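Long-range contact in protein (anthranilate synthase (trpg-subunit)) (Sulfolobus solfataricus, PDB 1QDL), which is the glutamine amidotransferase subunit of anthranilate synthase, a domain of the glutamine amidotransferase family built around a mixed beta sheet: residues Asn111-Asn116 with Asp150-Glu155. Sequence-based numbering, arbitrary orientation.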
# COMPACT_ATOMS: atom_id res chain seq x y z
N ASN B 111 -10.44 -34.25 4.05
CA ASN B 111 -9.97 -34.83 2.80
C ASN B 111 -10.67 -34.10 1.69
O ASN B 111 -11.86 -34.29 1.46
CB ASN B 111 -10.33 -36.31 2.71
CG ASN B 111 -9.27 -37.18 3.34
OD1 ASN B 111 -9.59 -38.10 4.09
ND2 ASN B 111 -8.01 -36.90 3.04
N ILE B 112 -9.92 -33.24 1.01
CA ILE B 112 -10.48 -32.48 -0.08
C ILE B 112 -10.52 -33.36 -1.31
O ILE B 112 -9.55 -34.08 -1.62
CB ILE B 112 -9.63 -31.23 -0.38
CG1 ILE B 112 -9.20 -30.57 0.93
CG2 ILE B 112 -10.41 -30.28 -1.26
CD1 ILE B 112 -10.32 -30.33 1.92
N ILE B 113 -11.64 -33.34 -2.01
CA ILE B 113 -11.77 -34.13 -3.22
C ILE B 113 -12.00 -33.19 -4.38
O ILE B 113 -13.04 -32.53 -4.48
CB ILE B 113 -12.95 -35.10 -3.15
CG1 ILE B 113 -12.84 -35.96 -1.90
CG2 ILE B 113 -12.96 -35.98 -4.37
CD1 ILE B 113 -14.16 -36.47 -1.42
N LEU B 114 -10.99 -33.10 -5.24
CA LEU B 114 -11.09 -32.26 -6.40
C LEU B 114 -12.17 -32.88 -7.26
O LEU B 114 -12.19 -34.08 -7.49
CB LEU B 114 -9.76 -32.23 -7.15
CG LEU B 114 -8.63 -31.46 -6.46
CD1 LEU B 114 -7.46 -31.26 -7.41
CD2 LEU B 114 -9.18 -30.12 -5.98
N VAL B 115 -13.10 -32.04 -7.71
CA VAL B 115 -14.19 -32.51 -8.54
C VAL B 115 -14.26 -31.65 -9.79
O VAL B 115 -15.34 -31.42 -10.33
CB VAL B 115 -15.53 -32.43 -7.79
CG1 VAL B 115 -15.50 -33.36 -6.58
CG2 VAL B 115 -15.80 -31.00 -7.35
N ASN B 116 -13.10 -31.15 -10.23
CA ASN B 116 -13.06 -30.32 -11.42
C ASN B 116 -13.21 -31.19 -12.66
O ASN B 116 -12.52 -32.20 -12.81
CB ASN B 116 -11.77 -29.49 -11.47
CG ASN B 116 -10.52 -30.32 -11.22
OD1 ASN B 116 -10.56 -31.34 -10.53
ND2 ASN B 116 -9.40 -29.88 -11.79
N ASP B 150 -15.06 -26.63 -7.38
CA ASP B 150 -13.86 -27.37 -7.75
C ASP B 150 -13.51 -28.51 -6.83
O ASP B 150 -12.99 -29.54 -7.26
CB ASP B 150 -12.67 -26.43 -7.81
CG ASP B 150 -12.85 -25.33 -8.82
OD1 ASP B 150 -13.55 -25.56 -9.83
OD2 ASP B 150 -12.28 -24.23 -8.58
N ALA B 151 -13.75 -28.32 -5.54
CA ALA B 151 -13.43 -29.35 -4.59
C ALA B 151 -14.59 -29.55 -3.64
O ALA B 151 -15.49 -28.72 -3.53
CB ALA B 151 -12.17 -28.98 -3.82
N ILE B 152 -14.56 -30.67 -2.94
CA ILE B 152 -15.61 -31.00 -2.02
C ILE B 152 -15.05 -31.72 -0.80
O ILE B 152 -13.97 -32.31 -0.84
CB ILE B 152 -16.66 -31.86 -2.77
CG1 ILE B 152 -18.04 -31.32 -2.47
CG2 ILE B 152 -16.48 -33.33 -2.45
CD1 ILE B 152 -18.49 -30.31 -3.49
N SER B 153 -15.77 -31.62 0.31
CA SER B 153 -15.37 -32.26 1.56
C SER B 153 -15.83 -33.72 1.52
O SER B 153 -16.99 -34.00 1.20
CB SER B 153 -16.01 -31.52 2.73
OG SER B 153 -15.54 -32.00 3.97
N ALA B 154 -14.94 -34.64 1.84
CA ALA B 154 -15.26 -36.07 1.80
C ALA B 154 -16.26 -36.49 2.87
O ALA B 154 -17.30 -37.11 2.59
CB ALA B 154 -13.99 -36.87 1.96
N GLU B 155 -15.91 -36.16 4.09
CA GLU B 155 -16.70 -36.48 5.26
C GLU B 155 -17.92 -35.59 5.46
O GLU B 155 -19.03 -36.06 5.69
CB GLU B 155 -15.77 -36.39 6.48
CG GLU B 155 -14.83 -35.17 6.44
CD GLU B 155 -13.51 -35.41 5.69
OE1 GLU B 155 -13.38 -34.89 4.56
OE2 GLU B 155 -12.62 -36.09 6.24
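Ile113 and Ile152 form the antiparallel hydrogen-bonded pair at mid-contact, where strands 108-114 and 147-153 run side by side in the mixed sheet. Ile113 N reaches Ile152 O at 2.8 Å, in the carbonyl plane, while the return bond from Ile152 N to Ile113 O (2.9 Å) arrives 33° out of the Ile113 carbonyl plane. The ladder continues past both strand ends: Ala154 N donates to Asn111 O at 3.1 Å, and Val115 N points almost straight at Asp150 O, although the modelled 2.5 Å is doubtfully short. Beyond Ala154 a side chain replaces the backbone acceptor. Glu155, bent at chi2 (-87°), turns its carboxylate back so that OE1 accepts from Asn111 N at 3.1 Å on its syn side, somewhat out of the carboxylate plane.

Apolar contacts lie on both faces. On one, CG2 of Ile112, anti to the backbone N, meets CB of Ala151 at 3.4 Å, and CD2 of Leu114 approaches the same methyl; Met160 and Phe130 from flanking strands adjoin this face, where Ile112 and Ala151 are buried. On the other, the extended Ile113 side chain (chi2 154°) carries CD1 to Ala154 CB, and its CB lies 4.0 Å from Ile152 CG2, with Val115 CG1 near that methyl.

Backbone bonding joins two inner strands, and OE1 of Glu155, gripped by Asn111 N-H and Ser110 OG, prolongs the pairing where strand 147-153 has ended.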